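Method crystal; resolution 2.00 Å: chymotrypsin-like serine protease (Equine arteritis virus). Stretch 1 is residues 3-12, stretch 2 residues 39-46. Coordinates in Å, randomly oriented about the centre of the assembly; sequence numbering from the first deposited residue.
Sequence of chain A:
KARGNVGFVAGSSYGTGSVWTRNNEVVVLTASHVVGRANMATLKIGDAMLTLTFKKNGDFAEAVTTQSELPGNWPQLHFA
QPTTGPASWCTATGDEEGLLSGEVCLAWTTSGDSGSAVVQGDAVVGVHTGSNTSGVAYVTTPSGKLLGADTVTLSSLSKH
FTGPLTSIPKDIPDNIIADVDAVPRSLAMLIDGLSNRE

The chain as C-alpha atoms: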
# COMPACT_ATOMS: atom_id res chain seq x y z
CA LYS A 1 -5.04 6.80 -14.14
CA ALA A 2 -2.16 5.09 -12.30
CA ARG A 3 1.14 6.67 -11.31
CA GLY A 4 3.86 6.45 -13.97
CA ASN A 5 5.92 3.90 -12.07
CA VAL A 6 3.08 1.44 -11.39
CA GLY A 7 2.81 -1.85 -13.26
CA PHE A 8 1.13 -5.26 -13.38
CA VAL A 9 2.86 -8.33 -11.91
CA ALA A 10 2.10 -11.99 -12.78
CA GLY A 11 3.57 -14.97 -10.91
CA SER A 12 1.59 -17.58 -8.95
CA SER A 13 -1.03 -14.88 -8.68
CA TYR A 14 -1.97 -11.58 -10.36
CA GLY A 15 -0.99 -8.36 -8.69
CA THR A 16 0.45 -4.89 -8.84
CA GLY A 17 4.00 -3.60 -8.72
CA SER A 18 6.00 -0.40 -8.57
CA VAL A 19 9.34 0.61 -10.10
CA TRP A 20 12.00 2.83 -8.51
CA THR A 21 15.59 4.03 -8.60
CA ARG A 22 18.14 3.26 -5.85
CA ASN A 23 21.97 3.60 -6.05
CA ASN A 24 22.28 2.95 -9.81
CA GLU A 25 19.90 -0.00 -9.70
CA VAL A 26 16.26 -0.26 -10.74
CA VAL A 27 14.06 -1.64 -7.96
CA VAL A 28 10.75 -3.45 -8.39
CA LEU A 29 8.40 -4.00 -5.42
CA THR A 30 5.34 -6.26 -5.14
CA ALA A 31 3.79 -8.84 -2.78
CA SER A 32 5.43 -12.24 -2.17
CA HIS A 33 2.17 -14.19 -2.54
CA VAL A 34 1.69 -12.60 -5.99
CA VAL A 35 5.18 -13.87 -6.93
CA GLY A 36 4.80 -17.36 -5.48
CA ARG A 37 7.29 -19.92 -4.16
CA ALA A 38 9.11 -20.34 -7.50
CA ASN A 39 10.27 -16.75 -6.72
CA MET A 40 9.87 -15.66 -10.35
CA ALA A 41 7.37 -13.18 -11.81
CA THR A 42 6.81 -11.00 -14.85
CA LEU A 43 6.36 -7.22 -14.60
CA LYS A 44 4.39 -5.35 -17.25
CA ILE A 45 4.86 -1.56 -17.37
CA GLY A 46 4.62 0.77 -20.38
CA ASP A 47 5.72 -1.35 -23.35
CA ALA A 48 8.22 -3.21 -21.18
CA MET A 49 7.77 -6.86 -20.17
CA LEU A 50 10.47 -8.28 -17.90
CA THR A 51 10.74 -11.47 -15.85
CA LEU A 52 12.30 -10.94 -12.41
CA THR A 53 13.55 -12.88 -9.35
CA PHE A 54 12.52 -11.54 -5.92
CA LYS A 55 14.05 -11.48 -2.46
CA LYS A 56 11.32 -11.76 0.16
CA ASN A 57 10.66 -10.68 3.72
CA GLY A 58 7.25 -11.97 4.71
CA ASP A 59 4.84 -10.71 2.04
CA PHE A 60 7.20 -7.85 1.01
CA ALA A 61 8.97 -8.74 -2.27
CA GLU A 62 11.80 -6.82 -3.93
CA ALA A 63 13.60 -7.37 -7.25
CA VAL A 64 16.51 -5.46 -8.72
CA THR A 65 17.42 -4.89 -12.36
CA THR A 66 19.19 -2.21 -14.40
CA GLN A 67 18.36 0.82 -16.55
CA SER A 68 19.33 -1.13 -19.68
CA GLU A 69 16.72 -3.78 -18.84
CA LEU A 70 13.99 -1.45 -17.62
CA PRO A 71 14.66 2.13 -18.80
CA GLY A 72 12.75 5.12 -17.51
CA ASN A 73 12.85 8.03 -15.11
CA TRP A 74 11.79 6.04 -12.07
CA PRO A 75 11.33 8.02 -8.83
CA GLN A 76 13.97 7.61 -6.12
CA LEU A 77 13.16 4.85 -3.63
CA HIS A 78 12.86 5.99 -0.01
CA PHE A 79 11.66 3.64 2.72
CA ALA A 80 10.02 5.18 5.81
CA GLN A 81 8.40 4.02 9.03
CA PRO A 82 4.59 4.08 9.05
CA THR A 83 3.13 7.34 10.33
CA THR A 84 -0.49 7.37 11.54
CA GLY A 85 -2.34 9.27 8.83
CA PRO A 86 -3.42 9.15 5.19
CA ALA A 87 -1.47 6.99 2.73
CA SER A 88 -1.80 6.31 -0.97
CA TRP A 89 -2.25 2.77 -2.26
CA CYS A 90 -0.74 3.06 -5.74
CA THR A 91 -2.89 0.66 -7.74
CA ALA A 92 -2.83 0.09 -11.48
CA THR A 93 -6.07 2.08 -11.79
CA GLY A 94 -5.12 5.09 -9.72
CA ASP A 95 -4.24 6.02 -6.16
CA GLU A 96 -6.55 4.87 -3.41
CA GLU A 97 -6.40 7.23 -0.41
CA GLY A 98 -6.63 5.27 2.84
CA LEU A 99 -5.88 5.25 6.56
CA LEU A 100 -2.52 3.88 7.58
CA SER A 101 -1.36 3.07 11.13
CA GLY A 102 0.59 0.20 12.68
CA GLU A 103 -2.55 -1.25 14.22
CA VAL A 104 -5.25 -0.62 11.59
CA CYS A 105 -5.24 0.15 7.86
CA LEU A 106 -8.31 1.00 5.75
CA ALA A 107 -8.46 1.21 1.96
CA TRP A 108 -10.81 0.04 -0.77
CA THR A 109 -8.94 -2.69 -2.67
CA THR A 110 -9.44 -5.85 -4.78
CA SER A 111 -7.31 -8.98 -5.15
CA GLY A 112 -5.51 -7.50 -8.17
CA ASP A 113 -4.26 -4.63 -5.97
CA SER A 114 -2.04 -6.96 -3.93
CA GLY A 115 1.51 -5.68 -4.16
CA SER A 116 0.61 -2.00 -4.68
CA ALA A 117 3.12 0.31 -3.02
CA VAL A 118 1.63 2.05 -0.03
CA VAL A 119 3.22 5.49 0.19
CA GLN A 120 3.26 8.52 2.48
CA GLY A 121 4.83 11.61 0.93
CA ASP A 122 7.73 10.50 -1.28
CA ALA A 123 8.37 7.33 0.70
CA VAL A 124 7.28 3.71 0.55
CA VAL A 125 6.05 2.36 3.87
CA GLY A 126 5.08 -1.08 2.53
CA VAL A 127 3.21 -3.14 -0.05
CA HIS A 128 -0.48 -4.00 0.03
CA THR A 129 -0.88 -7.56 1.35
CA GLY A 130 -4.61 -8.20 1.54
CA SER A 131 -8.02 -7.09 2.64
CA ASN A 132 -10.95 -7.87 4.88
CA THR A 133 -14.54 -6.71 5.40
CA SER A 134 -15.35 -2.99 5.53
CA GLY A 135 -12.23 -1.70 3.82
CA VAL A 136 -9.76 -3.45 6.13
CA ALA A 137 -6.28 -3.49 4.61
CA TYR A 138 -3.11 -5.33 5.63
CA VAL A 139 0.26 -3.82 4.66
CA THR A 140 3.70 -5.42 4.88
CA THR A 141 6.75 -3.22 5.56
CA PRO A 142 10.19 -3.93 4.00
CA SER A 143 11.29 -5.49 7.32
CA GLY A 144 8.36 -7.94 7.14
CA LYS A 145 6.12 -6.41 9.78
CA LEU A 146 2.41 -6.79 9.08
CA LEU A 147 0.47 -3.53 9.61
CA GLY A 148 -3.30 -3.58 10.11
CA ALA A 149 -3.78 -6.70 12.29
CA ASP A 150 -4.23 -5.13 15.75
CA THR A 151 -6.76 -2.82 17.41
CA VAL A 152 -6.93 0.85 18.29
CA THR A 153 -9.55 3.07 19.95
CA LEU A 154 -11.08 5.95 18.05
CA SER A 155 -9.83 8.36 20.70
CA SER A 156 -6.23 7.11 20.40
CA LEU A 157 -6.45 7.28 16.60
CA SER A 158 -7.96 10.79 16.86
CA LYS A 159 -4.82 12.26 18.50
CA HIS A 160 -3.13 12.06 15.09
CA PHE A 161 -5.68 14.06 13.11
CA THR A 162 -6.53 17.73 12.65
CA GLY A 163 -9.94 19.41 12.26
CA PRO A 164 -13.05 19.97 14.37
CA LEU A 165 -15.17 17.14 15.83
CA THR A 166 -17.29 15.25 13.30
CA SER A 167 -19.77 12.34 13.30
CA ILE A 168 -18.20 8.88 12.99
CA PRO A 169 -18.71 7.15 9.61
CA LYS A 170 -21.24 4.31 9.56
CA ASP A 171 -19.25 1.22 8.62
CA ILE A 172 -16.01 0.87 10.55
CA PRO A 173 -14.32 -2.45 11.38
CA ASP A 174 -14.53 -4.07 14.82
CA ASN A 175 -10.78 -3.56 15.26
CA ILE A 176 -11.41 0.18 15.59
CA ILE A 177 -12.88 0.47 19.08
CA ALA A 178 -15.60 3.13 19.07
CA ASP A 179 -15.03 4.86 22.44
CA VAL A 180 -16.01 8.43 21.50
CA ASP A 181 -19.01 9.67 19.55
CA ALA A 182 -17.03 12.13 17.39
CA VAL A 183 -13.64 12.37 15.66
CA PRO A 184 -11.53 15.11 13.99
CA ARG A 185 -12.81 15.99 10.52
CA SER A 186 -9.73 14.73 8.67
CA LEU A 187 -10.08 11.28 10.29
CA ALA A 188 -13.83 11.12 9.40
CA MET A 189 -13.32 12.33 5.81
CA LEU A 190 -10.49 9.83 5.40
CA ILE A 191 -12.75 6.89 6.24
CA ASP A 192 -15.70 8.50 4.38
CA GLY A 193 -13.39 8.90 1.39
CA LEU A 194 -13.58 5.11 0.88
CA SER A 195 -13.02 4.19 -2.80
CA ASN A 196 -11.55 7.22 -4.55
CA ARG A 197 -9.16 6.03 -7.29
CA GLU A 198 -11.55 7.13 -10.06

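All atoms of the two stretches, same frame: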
# COMPACT_ATOMS: atom_id res chain seq x y z
N ARG A 3 -0.12 5.94 -11.31
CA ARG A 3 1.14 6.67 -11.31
C ARG A 3 2.04 6.04 -12.38
O ARG A 3 1.90 4.86 -12.71
CB ARG A 3 1.82 6.60 -9.96
CG ARG A 3 1.22 7.46 -8.89
CD ARG A 3 1.88 7.24 -7.53
NE ARG A 3 1.24 8.01 -6.48
CZ ARG A 3 1.89 8.59 -5.49
NH1 ARG A 3 3.21 8.50 -5.42
NH2 ARG A 3 1.22 9.28 -4.58
N GLY A 4 2.97 6.84 -12.89
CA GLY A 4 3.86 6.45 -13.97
C GLY A 4 4.76 5.27 -13.71
O GLY A 4 5.17 4.58 -14.66
N ASN A 5 5.05 5.01 -12.44
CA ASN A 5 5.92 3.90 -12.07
C ASN A 5 5.17 2.65 -11.56
O ASN A 5 5.76 1.76 -10.95
CB ASN A 5 6.93 4.37 -11.02
CG ASN A 5 6.30 4.59 -9.65
OD1 ASN A 5 5.18 5.10 -9.54
ND2 ASN A 5 7.02 4.20 -8.60
N VAL A 6 3.88 2.57 -11.85
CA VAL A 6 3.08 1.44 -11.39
C VAL A 6 2.82 0.45 -12.53
O VAL A 6 2.44 0.84 -13.62
CB VAL A 6 1.75 1.92 -10.77
CG1 VAL A 6 0.81 0.74 -10.49
CG2 VAL A 6 2.04 2.71 -9.50
N GLY A 7 3.05 -0.83 -12.26
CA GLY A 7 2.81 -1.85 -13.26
C GLY A 7 2.07 -3.08 -12.76
O GLY A 7 1.72 -3.18 -11.58
N PHE A 8 1.81 -4.01 -13.68
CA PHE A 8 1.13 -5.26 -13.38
C PHE A 8 2.17 -6.36 -13.18
O PHE A 8 3.15 -6.42 -13.90
CB PHE A 8 0.21 -5.66 -14.53
CG PHE A 8 -1.01 -4.79 -14.68
CD1 PHE A 8 -2.13 -5.00 -13.88
CD2 PHE A 8 -1.05 -3.79 -15.63
CE1 PHE A 8 -3.25 -4.21 -14.02
CE2 PHE A 8 -2.18 -2.99 -15.78
CZ PHE A 8 -3.28 -3.21 -14.98
N VAL A 9 1.94 -7.23 -12.21
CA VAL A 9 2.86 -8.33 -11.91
C VAL A 9 2.11 -9.67 -11.98
O VAL A 9 1.01 -9.78 -11.42
CB VAL A 9 3.50 -8.18 -10.51
CG1 VAL A 9 4.39 -9.35 -10.17
CG2 VAL A 9 4.32 -6.86 -10.42
N ALA A 10 2.68 -10.65 -12.68
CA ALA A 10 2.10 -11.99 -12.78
C ALA A 10 3.12 -13.07 -12.40
O ALA A 10 4.17 -13.20 -13.03
CB ALA A 10 1.57 -12.24 -14.19
N GLY A 11 2.78 -13.84 -11.37
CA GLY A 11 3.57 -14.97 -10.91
C GLY A 11 2.60 -16.10 -10.61
O GLY A 11 1.88 -16.55 -11.50
N SER A 12 2.57 -16.56 -9.36
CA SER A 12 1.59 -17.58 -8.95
C SER A 12 0.22 -16.92 -8.86
O SER A 12 -0.82 -17.58 -8.94
CB SER A 12 1.95 -18.18 -7.59
OG SER A 12 2.96 -19.16 -7.71
N ASN A 39 9.54 -18.02 -6.84
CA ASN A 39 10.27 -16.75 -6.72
C ASN A 39 10.46 -15.94 -8.00
O ASN A 39 11.20 -14.95 -8.01
CB ASN A 39 11.62 -16.95 -6.02
CG ASN A 39 11.55 -16.70 -4.52
OD1 ASN A 39 11.52 -17.63 -3.71
ND2 ASN A 39 11.53 -15.44 -4.14
N MET A 40 9.77 -16.34 -9.06
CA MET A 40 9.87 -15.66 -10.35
C MET A 40 8.54 -15.03 -10.74
O MET A 40 7.48 -15.59 -10.47
CB MET A 40 10.32 -16.65 -11.41
CG MET A 40 11.15 -16.04 -12.51
SD MET A 40 12.15 -17.28 -13.37
CE MET A 40 10.86 -18.30 -14.14
N ALA A 41 8.58 -13.86 -11.37
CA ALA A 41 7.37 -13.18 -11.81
C ALA A 41 7.64 -12.16 -12.91
O ALA A 41 8.72 -11.58 -12.99
CB ALA A 41 6.66 -12.53 -10.64
N THR A 42 6.63 -11.91 -13.73
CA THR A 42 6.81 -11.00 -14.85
C THR A 42 6.11 -9.67 -14.59
O THR A 42 4.93 -9.63 -14.23
CB THR A 42 6.29 -11.65 -16.14
OG1 THR A 42 7.08 -12.81 -16.47
CG2 THR A 42 6.54 -10.72 -17.32
N LEU A 43 6.86 -8.58 -14.76
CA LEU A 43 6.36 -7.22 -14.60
C LEU A 43 5.97 -6.66 -15.98
O LEU A 43 6.70 -6.84 -16.96
CB LEU A 43 7.44 -6.32 -14.00
CG LEU A 43 7.23 -4.81 -14.10
CD1 LEU A 43 6.07 -4.39 -13.19
CD2 LEU A 43 8.50 -4.05 -13.72
N LYS A 44 4.82 -6.01 -16.04
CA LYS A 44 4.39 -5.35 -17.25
C LYS A 44 4.20 -3.88 -16.91
O LYS A 44 3.38 -3.55 -16.06
CB LYS A 44 3.07 -5.94 -17.74
CG LYS A 44 2.50 -5.26 -18.98
CD LYS A 44 1.11 -5.77 -19.27
CE LYS A 44 0.27 -4.72 -19.96
NZ LYS A 44 -1.16 -5.14 -20.08
N ILE A 45 4.97 -3.01 -17.56
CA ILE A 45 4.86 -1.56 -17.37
C ILE A 45 5.25 -0.83 -18.67
O ILE A 45 6.28 -1.13 -19.27
CB ILE A 45 5.69 -1.08 -16.15
CG1 ILE A 45 5.44 0.40 -15.87
CG2 ILE A 45 7.17 -1.39 -16.32
CD1 ILE A 45 6.05 0.87 -14.57
N GLY A 46 4.41 0.11 -19.10
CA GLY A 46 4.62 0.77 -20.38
C GLY A 46 4.60 -0.31 -21.45
O GLY A 46 3.70 -1.15 -21.47
O HOH W 1 6.12 -15.25 -14.96

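Strands 6-10 and 40-45 run antiparallel, their N-to-C directions 152° apart and their axes 4.6 Å apart at closest approach. Register follows from four backbone hydrogen bonds grouped in two reciprocal pairs. F8 N donates to K44 O (2.9 Å, 155° at the hydrogen) and K44 N to F8 O (2.7 Å, 163°); A10 N donates to T42 O (2.9 Å, 164°) and T42 N to A10 O (2.9 Å, 171°). Between them lies the non-hydrogen-bonded pair V9 and L43, where V9 CA approaches T42 O and L43 CA approaches F8 O, both at 3.4 Å with CA-H...O geometry. Before the strand, a type I turn from R3 to V6 is closed by V6 N to R3 O (3.1 Å).

Side chains alternate between faces. V9 and L43 share the buried one: V9 CG2 meets L43 CD1 at 4.1 Å, and V9 CG1 meets A41 CB at 3.9 Å, so compact apolar groups suit it. F8, K44, A10 and T42 occupy the more exposed face, where F8 CB and K44 CB lie 4.3 Å apart. A water links T42 OG1 (3.0 Å) to A10 O (3.4 Å, weak). Extended I45 places CD1 3.6 Å from N5 C. At G7, an ideal CB would clash with K44 O at 2.7 Å, so glycine fits. Together the stretches bury 468 Å².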